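Local coordinates for protein UDP-N-acetylglucosamine 3-dehydrogenase (Acidithiobacillus ferrooxidans, PDB 7BVJ) that catalyses the NAD(+)-dependent oxidation of the glucosamine 3-position of UDP-N-acetylglucosamine to a ketone, a step towards the diamino sugar of lipid A in some bacteria, at residues A[61-66]-A[275-280]; A[95-100]-A[292-297]; A[111-116]-A[284-289]; A[117-122]-A[266-271]. One frame throughout, in Å; residues are numbered along the deposited sequence.

Contact 1. Residues A[61-66]-A[275-280]; sequences VDAVSI and DFLNAI
Two residues beyond A63, whose methyl meets F276 and I280, the hydroxyl OG of S65 is hydrogen-bonded to both Y22 OH and H18 ND1, which ties strand 63-66 to helix 13-25 within the NAD-binding Rossmann fold. Helix 268-282 packs against this central parallel strand. The short segments approach with their axes 10.2 Å apart and run at 146° to each other, a largely antiparallel course. A63 is the pivot: its CB points at the helix, and as an alanine it leaves room for three larger side chains to converge on one methyl. From F276 comes ring atom CE2, 3.6 Å from A63 CB, reaching the strand obliquely; CG anti to the backbone N (chi1 168°) starts the ring in that direction. The same CE2 also lies 3.7 Å from the carbonyl oxygen V64 O, while the V64 side chain turns away from the helix. One turn on, I280 lays CD1 over one face of the F276 ring, 3.7 Å above its plane and offset toward the rim. The same terminal methyl also reaches the strand, with I280 CD1 3.6 Å from A63 CB. L277 joins more loosely through one branch, its CD2 standing 4.1 Å from A63 CB.

Contact 2. Residues A[95-100]-A[292-297]; sequences LDTEEA and AGRRVL
A100 and R294 bring the two backbones nearest, their CA atoms 6.0 Å apart where the first turn of helix 97-110 meets an early turn of helix 290-312. A100 suits this approach because its side chain ends at CB, which R294 CG meets at 3.7 Å. From CG, set anti to the backbone N (chi1 -176°), the arginine chain bends at chi2 and carries its guanidinium to T97. T97 CB sits 3.7 Å above the guanidinium plane, over its centre, and the two side chains cross obliquely; T97 CG2 leans toward NH1 and OG1 toward NH2. T97 thus packs on one face of the group, and R294 NE forms a salt bridge with D101, the residue after A100. An alanine in place of R294 would probably leave D101 without this counter-charge and T97 CB without the flat group packed against it. L297 fills the other part of the contact with one methyl, CD2, which lies 3.6 Å from the backbone oxygen D96 O and 4.2 Å from T97 CG2. No hydrogen bond links the segments. The polar work is local: D96 OD1 accepts E99 N at 3.1 Å, nearly along the C-O axis, and takes a weaker bond from E98 N. This is the classic aspartate N-cap, here opening the helix that connects two adjacent parallel strands of the Rossmann sheet, 86-90 and 114-117, in a beta-alpha-beta crossover.

Contact 3. Residues A[111-116]-A[284-289]; sequences HLVLAI and RPVFCD
A115 and V286 form the apolar centre, with A115 CB 3.8 Å from V286 CG2, where the loop 284-289 runs beside strand 114-117, an edge strand of the parallel Rossmann sheet. The small A115 lets the loop come close, and V286 is also approached at its CB by V113 CG1, a wider contact. F287 stands next to them: its CG lies between the backbone N and the carbonyl carbon (chi1 75°), and the ring approaches A115 CB and I116 O obliquely. Ring atom F287 CZ comes within 3.1 Å of I116 O, a tight fit. An alanine in place of F287 would probably open a gap beside I116 O and A115 CB. Sulfur packs further along, with C288 SG 4.2 Å from I116 CB. At the polar edge, I116 N donates to C288 O (3.0 Å, N-H...O angle 162°), the donor tilted 28° from the carbonyl plane. Two CA-H...O contacts support it, from A115 CA to C288 O and from D289 CA to L114 O. The strand edge is thus met by a loop, which leads directly into helix 290-312. Aspartate suits that junction, because D289 OD1 accepts the backbone A292 N as the N-cap of the helix.

Contact 4. Residues A[117-122]-A[266-271]; sequences GHIKRV and RDALAA
The guanidinium of R266 meets the carbonyl oxygen V122 O obliquely, and its NH2 gives that oxygen a weak, bent hydrogen bond of 3.2 Å (126° at the hydrogen). NH2 has a second acceptor in Q127 OE1, whereas NE is buried by the contact with no partner in the model. An arginine suits the place because its chain, extended from CG to NE, spans the distance to the loop. Next to this polar end the contact is apolar. I119 brings CG1 to 3.6 Å from A268 CB, with CG1 set anti to the backbone N, and its CD1 reaches L269 CB at 4.0 Å. V122 CG2 lies 3.5 Å from A268 O and also touches A271 CB more loosely; the alanines keep the helix start low enough for both branched side chains. D267 precedes the helix as its N-cap: OD1 accepts A270 N at 3.3 Å on a straight path (176°), the donor standing 64° out of the carboxylate plane. L269 turns toward helix 13-25, its side chain about 5 Å from that of L14, an NAD(+)-binding residue. On the loop, H118 touches K91 and K120 touches H164, the two candidates suggested for the catalytic base. The contact therefore joins the start of helix 268-282 to the link between the Rossmann domain and the Gfo/Idh/MocA C-terminal domain, near the cofactor site but without touching the NAD.

Along the chain the first segments run 61-66, 95-100, 111-116 and 117-122, and the second ones 266-271, 275-280, 284-289 and 292-297. Contact 4 is nested in contact 3 and both in contact 2, while contact 1 crosses contacts 2 and 3. Contacts 1 and 4 share helix 268-282; contact 3 uses the loop leading on to helix 290-312 of contact 2. Contacts 1 and 3 reach the same parallel sheet, their centres 9 Å apart, and D275 OD1 joins F287 N between them. The centres of contacts 1 and 2 are about 20 Å apart, and the two do not touch. The closing helices, coming after the second sheet, thus return to the Rossmann domain, so that late parts of the chain pack on the N-terminal domain.

Contact 1. Residues A[61-66]-A[275-280]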
# COMPACT_ATOMS: atom_id res chain seq x y z
N VAL A 61 -24.63 -5.29 -1.85
CA VAL A 61 -23.33 -5.69 -2.38
C VAL A 61 -22.77 -6.90 -1.66
O VAL A 61 -23.16 -7.24 -0.54
CB VAL A 61 -22.26 -4.58 -2.29
CG1 VAL A 61 -22.69 -3.33 -3.03
CG2 VAL A 61 -21.93 -4.30 -0.82
N ASP A 62 -21.78 -7.52 -2.33
CA ASP A 62 -20.95 -8.59 -1.79
C ASP A 62 -19.58 -8.09 -1.33
O ASP A 62 -19.04 -8.63 -0.36
CB ASP A 62 -20.75 -9.69 -2.84
CG ASP A 62 -22.07 -10.19 -3.43
OD1 ASP A 62 -22.86 -10.79 -2.67
OD2 ASP A 62 -22.31 -9.98 -4.65
N ALA A 63 -18.99 -7.10 -2.01
CA ALA A 63 -17.70 -6.58 -1.58
C ALA A 63 -17.68 -5.06 -1.67
O ALA A 63 -18.36 -4.46 -2.51
CB ALA A 63 -16.53 -7.15 -2.41
N VAL A 64 -16.87 -4.44 -0.82
CA VAL A 64 -16.67 -3.01 -0.90
C VAL A 64 -15.19 -2.68 -0.80
O VAL A 64 -14.39 -3.41 -0.21
CB VAL A 64 -17.44 -2.24 0.20
CG1 VAL A 64 -18.93 -2.49 0.10
CG2 VAL A 64 -16.90 -2.64 1.56
N SER A 65 -14.84 -1.54 -1.39
CA SER A 65 -13.64 -0.82 -0.99
C SER A 65 -13.99 0.24 0.06
O SER A 65 -15.01 0.93 -0.05
CB SER A 65 -12.96 -0.16 -2.20
OG SER A 65 -12.20 -1.11 -2.95
N ILE A 66 -13.16 0.34 1.09
CA ILE A 66 -13.29 1.33 2.15
C ILE A 66 -12.15 2.32 1.99
O ILE A 66 -10.98 1.99 2.20
CB ILE A 66 -13.28 0.68 3.54
CG1 ILE A 66 -14.58 -0.08 3.78
CG2 ILE A 66 -13.07 1.72 4.61
CD1 ILE A 66 -14.47 -1.09 4.89
N ASP A 275 -7.66 -8.57 -8.20
CA ASP A 275 -7.13 -9.59 -7.31
C ASP A 275 -8.05 -9.81 -6.11
O ASP A 275 -8.36 -10.96 -5.75
CB ASP A 275 -5.72 -9.21 -6.89
CG ASP A 275 -5.07 -10.25 -6.02
OD1 ASP A 275 -5.40 -10.28 -4.82
OD2 ASP A 275 -4.24 -11.04 -6.53
N PHE A 276 -8.51 -8.72 -5.48
CA PHE A 276 -9.46 -8.81 -4.36
C PHE A 276 -10.71 -9.61 -4.75
O PHE A 276 -11.13 -10.54 -4.03
CB PHE A 276 -9.78 -7.37 -3.90
CG PHE A 276 -10.95 -7.22 -2.94
CD1 PHE A 276 -11.02 -7.94 -1.75
CD2 PHE A 276 -11.95 -6.30 -3.21
CE1 PHE A 276 -12.09 -7.76 -0.86
CE2 PHE A 276 -13.04 -6.12 -2.34
CZ PHE A 276 -13.10 -6.86 -1.16
N LEU A 277 -11.29 -9.30 -5.90
CA LEU A 277 -12.53 -9.97 -6.31
C LEU A 277 -12.28 -11.43 -6.70
O LEU A 277 -13.11 -12.31 -6.43
CB LEU A 277 -13.19 -9.19 -7.44
CG LEU A 277 -13.64 -7.75 -7.14
CD1 LEU A 277 -14.32 -7.11 -8.36
CD2 LEU A 277 -14.56 -7.72 -5.93
N ASN A 278 -11.13 -11.72 -7.32
CA ASN A 278 -10.79 -13.10 -7.61
C ASN A 278 -10.58 -13.89 -6.33
O ASN A 278 -10.96 -15.06 -6.25
CB ASN A 278 -9.54 -13.18 -8.49
CG ASN A 278 -9.80 -12.69 -9.88
OD1 ASN A 278 -10.93 -12.77 -10.38
ND2 ASN A 278 -8.78 -12.18 -10.53
N ALA A 279 -10.01 -13.25 -5.31
CA ALA A 279 -9.83 -13.96 -4.04
C ALA A 279 -11.17 -14.36 -3.45
O ALA A 279 -11.33 -15.47 -2.93
CB ALA A 279 -9.05 -13.09 -3.07
N ILE A 280 -12.15 -13.45 -3.52
CA ILE A 280 -13.48 -13.81 -3.03
C ILE A 280 -14.04 -14.98 -3.83
O ILE A 280 -14.50 -15.98 -3.26
CB ILE A 280 -14.44 -12.61 -3.09
CG1 ILE A 280 -14.04 -11.54 -2.08
CG2 ILE A 280 -15.88 -13.09 -2.85
CD1 ILE A 280 -14.54 -10.12 -2.43

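Contact 2. Residues A[95-100]-A[292-297]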
# COMPACT_ATOMS: atom_id res chain seq x y z
N LEU A 95 -5.45 2.68 12.81
CA LEU A 95 -4.57 3.56 13.57
C LEU A 95 -3.67 2.81 14.53
O LEU A 95 -2.59 3.30 14.87
CB LEU A 95 -5.39 4.58 14.37
CG LEU A 95 -6.15 5.72 13.69
CD1 LEU A 95 -6.62 6.69 14.76
CD2 LEU A 95 -5.35 6.44 12.61
N ASP A 96 -4.11 1.64 15.00
CA ASP A 96 -3.34 0.86 15.96
C ASP A 96 -3.59 -0.62 15.70
O ASP A 96 -4.52 -1.00 14.99
CB ASP A 96 -3.69 1.23 17.40
CG ASP A 96 -5.16 1.08 17.71
OD1 ASP A 96 -5.65 -0.06 17.81
OD2 ASP A 96 -5.83 2.12 17.87
N THR A 97 -2.75 -1.45 16.31
CA THR A 97 -2.74 -2.88 16.01
C THR A 97 -3.89 -3.63 16.67
O THR A 97 -4.18 -4.76 16.26
CB THR A 97 -1.41 -3.48 16.46
OG1 THR A 97 -1.24 -3.23 17.86
CG2 THR A 97 -0.26 -2.85 15.68
N GLU A 98 -4.53 -3.05 17.68
CA GLU A 98 -5.66 -3.70 18.34
C GLU A 98 -6.92 -3.65 17.47
O GLU A 98 -7.67 -4.62 17.42
CB GLU A 98 -5.89 -3.05 19.70
CG GLU A 98 -6.73 -3.85 20.66
CD GLU A 98 -8.20 -3.46 20.60
OE1 GLU A 98 -8.98 -4.18 19.93
OE2 GLU A 98 -8.58 -2.44 21.22
N GLU A 99 -7.15 -2.53 16.78
CA GLU A 99 -8.20 -2.47 15.78
C GLU A 99 -7.95 -3.50 14.67
O GLU A 99 -8.88 -4.21 14.25
CB GLU A 99 -8.30 -1.06 15.19
CG GLU A 99 -8.76 0.01 16.18
CD GLU A 99 -8.70 1.43 15.61
OE1 GLU A 99 -8.08 1.64 14.54
OE2 GLU A 99 -9.29 2.34 16.23
N ALA A 100 -6.70 -3.61 14.22
CA ALA A 100 -6.36 -4.57 13.18
C ALA A 100 -6.57 -6.00 13.65
O ALA A 100 -7.10 -6.83 12.91
CB ALA A 100 -4.91 -4.35 12.73
N ALA A 292 -0.90 -9.33 6.87
CA ALA A 292 0.21 -8.55 6.33
C ALA A 292 0.03 -7.06 6.59
O ALA A 292 1.00 -6.35 6.89
CB ALA A 292 0.32 -8.82 4.83
N GLY A 293 -1.21 -6.56 6.45
CA GLY A 293 -1.46 -5.16 6.73
C GLY A 293 -1.07 -4.80 8.15
O GLY A 293 -0.40 -3.79 8.38
N ARG A 294 -1.44 -5.65 9.11
CA ARG A 294 -1.10 -5.42 10.51
C ARG A 294 0.40 -5.53 10.75
O ARG A 294 0.96 -4.77 11.53
CB ARG A 294 -1.88 -6.40 11.40
CG ARG A 294 -1.68 -6.20 12.89
CD ARG A 294 -0.87 -7.32 13.53
NE ARG A 294 -1.03 -7.35 14.98
CZ ARG A 294 -0.10 -6.96 15.86
NH1 ARG A 294 1.08 -6.52 15.43
NH2 ARG A 294 -0.35 -7.01 17.16
N ARG A 295 1.06 -6.50 10.10
CA ARG A 295 2.52 -6.61 10.19
C ARG A 295 3.19 -5.29 9.84
O ARG A 295 4.00 -4.75 10.62
CB ARG A 295 3.03 -7.72 9.25
CG ARG A 295 3.14 -9.11 9.87
CD ARG A 295 4.23 -9.99 9.19
NE ARG A 295 4.68 -9.41 7.93
CZ ARG A 295 4.15 -9.68 6.74
NH1 ARG A 295 3.15 -10.55 6.64
NH2 ARG A 295 4.62 -9.08 5.65
N VAL A 296 2.87 -4.76 8.66
CA VAL A 296 3.52 -3.48 8.24
C VAL A 296 3.05 -2.34 9.15
O VAL A 296 3.83 -1.47 9.37
CB VAL A 296 3.42 -3.15 6.74
CG1 VAL A 296 2.03 -2.98 6.21
CG2 VAL A 296 4.29 -1.97 6.39
N LEU A 297 1.79 -2.37 9.61
CA LEU A 297 1.29 -1.32 10.50
C LEU A 297 2.08 -1.27 11.80
O LEU A 297 2.42 -0.18 12.28
CB LEU A 297 -0.20 -1.55 10.79
CG LEU A 297 -0.80 -0.58 11.83
CD1 LEU A 297 -0.96 0.82 11.25
CD2 LEU A 297 -2.12 -1.08 12.37

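Contact 3. Residues A[111-116]-A[284-289]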
# COMPACT_ATOMS: atom_id res chain seq x y z
N HIS A 111 -15.68 -15.71 7.78
CA HIS A 111 -15.16 -16.29 6.55
C HIS A 111 -15.23 -15.28 5.40
O HIS A 111 -15.72 -15.57 4.31
CB HIS A 111 -15.89 -17.59 6.19
CG HIS A 111 -15.78 -18.66 7.24
ND1 HIS A 111 -16.88 -19.18 7.89
CD2 HIS A 111 -14.70 -19.29 7.77
CE1 HIS A 111 -16.49 -20.10 8.76
NE2 HIS A 111 -15.17 -20.18 8.71
N LEU A 112 -14.71 -14.08 5.66
CA LEU A 112 -14.68 -12.98 4.71
C LEU A 112 -13.25 -12.74 4.24
O LEU A 112 -12.29 -12.99 4.97
CB LEU A 112 -15.23 -11.70 5.34
CG LEU A 112 -16.71 -11.70 5.73
CD1 LEU A 112 -17.12 -10.36 6.38
CD2 LEU A 112 -17.58 -12.04 4.52
N VAL A 113 -13.12 -12.26 3.00
CA VAL A 113 -11.81 -11.84 2.50
C VAL A 113 -11.54 -10.43 3.01
O VAL A 113 -12.37 -9.53 2.88
CB VAL A 113 -11.76 -11.88 0.96
CG1 VAL A 113 -10.53 -11.15 0.45
CG2 VAL A 113 -11.76 -13.33 0.47
N LEU A 114 -10.37 -10.25 3.60
CA LEU A 114 -9.92 -8.97 4.13
C LEU A 114 -8.64 -8.63 3.40
O LEU A 114 -7.63 -9.33 3.53
CB LEU A 114 -9.73 -9.07 5.64
CG LEU A 114 -9.07 -7.97 6.46
CD1 LEU A 114 -9.75 -6.61 6.22
CD2 LEU A 114 -9.15 -8.37 7.92
N ALA A 115 -8.68 -7.57 2.60
CA ALA A 115 -7.52 -7.10 1.85
C ALA A 115 -7.23 -5.66 2.23
O ALA A 115 -8.15 -4.87 2.49
CB ALA A 115 -7.74 -7.24 0.34
N ILE A 116 -5.95 -5.32 2.29
CA ILE A 116 -5.49 -3.97 2.55
C ILE A 116 -4.90 -3.43 1.25
O ILE A 116 -4.19 -4.15 0.54
CB ILE A 116 -4.46 -3.92 3.70
CG1 ILE A 116 -4.93 -4.75 4.89
CG2 ILE A 116 -4.23 -2.48 4.16
CD1 ILE A 116 -6.33 -4.40 5.39
N ARG A 284 -8.90 -18.02 -3.34
CA ARG A 284 -7.45 -18.02 -3.34
C ARG A 284 -6.91 -16.83 -2.54
O ARG A 284 -7.62 -15.85 -2.31
CB ARG A 284 -6.92 -17.99 -4.78
CG ARG A 284 -7.28 -16.76 -5.57
CD ARG A 284 -6.90 -16.91 -7.04
NE ARG A 284 -6.58 -15.62 -7.65
CZ ARG A 284 -6.70 -15.35 -8.95
NH1 ARG A 284 -7.13 -16.27 -9.79
NH2 ARG A 284 -6.37 -14.14 -9.40
N PRO A 285 -5.66 -16.90 -2.08
CA PRO A 285 -5.17 -15.84 -1.18
C PRO A 285 -4.99 -14.51 -1.90
O PRO A 285 -4.57 -14.45 -3.06
CB PRO A 285 -3.84 -16.39 -0.67
CG PRO A 285 -3.43 -17.40 -1.70
CD PRO A 285 -4.70 -18.01 -2.18
N VAL A 286 -5.32 -13.44 -1.20
CA VAL A 286 -5.32 -12.11 -1.77
C VAL A 286 -3.91 -11.51 -1.70
O VAL A 286 -3.06 -11.95 -0.93
CB VAL A 286 -6.36 -11.26 -1.03
CG1 VAL A 286 -5.80 -10.72 0.30
CG2 VAL A 286 -6.92 -10.17 -1.91
N PHE A 287 -3.65 -10.51 -2.55
CA PHE A 287 -2.29 -9.97 -2.67
C PHE A 287 -1.76 -9.40 -1.35
O PHE A 287 -0.55 -9.47 -1.09
CB PHE A 287 -2.24 -8.88 -3.74
CG PHE A 287 -2.86 -7.60 -3.28
CD1 PHE A 287 -4.25 -7.46 -3.25
CD2 PHE A 287 -2.08 -6.56 -2.79
CE1 PHE A 287 -4.83 -6.31 -2.78
CE2 PHE A 287 -2.66 -5.40 -2.32
CZ PHE A 287 -4.04 -5.28 -2.31
N CYS A 288 -2.63 -8.83 -0.51
CA CYS A 288 -2.20 -8.37 0.81
C CYS A 288 -3.39 -8.49 1.74
O CYS A 288 -4.36 -7.74 1.59
CB CYS A 288 -1.68 -6.93 0.76
SG CYS A 288 -1.23 -6.25 2.37
N ASP A 289 -3.30 -9.40 2.72
CA ASP A 289 -4.44 -9.62 3.59
C ASP A 289 -4.30 -8.82 4.89
O ASP A 289 -3.34 -8.07 5.07
CB ASP A 289 -4.64 -11.12 3.85
CG ASP A 289 -3.59 -11.74 4.78
OD1 ASP A 289 -2.71 -11.03 5.33
OD2 ASP A 289 -3.66 -12.97 4.96

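Contact 4. Residues A[117-122]-A[266-271]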
# COMPACT_ATOMS: atom_id res chain seq x y z
N GLY A 117 -5.19 -2.17 0.94
CA GLY A 117 -4.71 -1.55 -0.28
C GLY A 117 -3.25 -1.15 -0.30
O GLY A 117 -2.92 0.04 -0.32
N HIS A 118 -2.35 -2.14 -0.33
CA HIS A 118 -0.92 -1.89 -0.41
C HIS A 118 -0.49 -2.03 -1.87
O HIS A 118 0.08 -3.05 -2.30
CB HIS A 118 -0.16 -2.82 0.53
CG HIS A 118 -0.14 -2.32 1.94
ND1 HIS A 118 0.53 -1.18 2.31
CD2 HIS A 118 -0.74 -2.79 3.06
CE1 HIS A 118 0.37 -0.97 3.60
NE2 HIS A 118 -0.41 -1.93 4.08
N ILE A 119 -0.72 -0.94 -2.61
CA ILE A 119 -0.68 -0.94 -4.07
C ILE A 119 0.69 -1.34 -4.63
O ILE A 119 0.76 -1.99 -5.68
CB ILE A 119 -1.14 0.43 -4.60
CG1 ILE A 119 -1.41 0.37 -6.11
CG2 ILE A 119 -0.13 1.55 -4.25
CD1 ILE A 119 -2.47 1.34 -6.61
N LYS A 120 1.78 -1.01 -3.94
CA LYS A 120 3.18 -1.20 -4.41
C LYS A 120 3.49 -2.68 -4.62
O LYS A 120 4.39 -2.97 -5.29
CB LYS A 120 4.15 -0.58 -3.41
CG LYS A 120 4.93 0.64 -3.84
CD LYS A 120 4.15 1.90 -3.83
CE LYS A 120 3.90 2.37 -5.24
NZ LYS A 120 2.93 3.47 -5.26
N ARG A 121 2.73 -3.55 -4.00
CA ARG A 121 2.94 -4.98 -4.20
C ARG A 121 2.63 -5.39 -5.62
O ARG A 121 3.21 -6.37 -6.11
CB ARG A 121 2.09 -5.79 -3.24
CG ARG A 121 2.44 -5.68 -1.78
CD ARG A 121 1.74 -6.76 -1.00
NE ARG A 121 2.15 -6.79 0.40
CZ ARG A 121 2.08 -7.87 1.16
NH1 ARG A 121 1.60 -8.99 0.64
NH2 ARG A 121 2.46 -7.85 2.42
N VAL A 122 1.70 -4.71 -6.30
CA VAL A 122 1.34 -5.09 -7.67
C VAL A 122 2.07 -4.25 -8.71
O VAL A 122 1.82 -4.38 -9.91
CB VAL A 122 -0.19 -5.07 -7.89
CG1 VAL A 122 -0.93 -5.84 -6.80
CG2 VAL A 122 -0.73 -3.67 -7.99
N ARG A 266 0.94 -1.07 -16.35
CA ARG A 266 -0.45 -1.49 -16.20
C ARG A 266 -1.13 -0.69 -15.09
O ARG A 266 -0.48 0.01 -14.31
CB ARG A 266 -0.56 -3.00 -15.94
CG ARG A 266 -0.38 -3.41 -14.50
CD ARG A 266 -0.55 -4.90 -14.34
NE ARG A 266 -0.25 -5.35 -12.99
CZ ARG A 266 0.26 -6.55 -12.70
NH1 ARG A 266 0.54 -7.40 -13.68
NH2 ARG A 266 0.51 -6.89 -11.43
N ASP A 267 -2.45 -0.78 -15.05
CA ASP A 267 -3.26 -0.11 -14.04
C ASP A 267 -3.10 -0.84 -12.71
O ASP A 267 -3.58 -1.96 -12.55
CB ASP A 267 -4.72 -0.09 -14.48
CG ASP A 267 -5.53 1.00 -13.80
OD1 ASP A 267 -5.34 1.25 -12.58
OD2 ASP A 267 -6.36 1.60 -14.50
N ALA A 268 -2.41 -0.22 -11.75
CA ALA A 268 -2.14 -0.91 -10.49
C ALA A 268 -3.41 -1.09 -9.66
O ALA A 268 -3.64 -2.16 -9.08
CB ALA A 268 -1.08 -0.14 -9.70
N LEU A 269 -4.25 -0.07 -9.59
CA LEU A 269 -5.44 -0.16 -8.75
C LEU A 269 -6.47 -1.12 -9.35
O LEU A 269 -7.11 -1.88 -8.62
CB LEU A 269 -6.01 1.25 -8.54
CG LEU A 269 -7.36 1.31 -7.80
CD1 LEU A 269 -7.19 0.82 -6.38
CD2 LEU A 269 -7.95 2.71 -7.85
N ALA A 270 -6.63 -1.10 -10.67
CA ALA A 270 -7.43 -2.14 -11.33
C ALA A 270 -6.89 -3.53 -11.02
O ALA A 270 -7.67 -4.46 -10.79
CB ALA A 270 -7.45 -1.91 -12.85
N ALA A 271 -5.57 -3.71 -11.06
CA ALA A 271 -4.97 -5.01 -10.76
C ALA A 271 -5.30 -5.45 -9.33
O ALA A 271 -5.67 -6.60 -9.08
CB ALA A 271 -3.45 -4.93 -10.95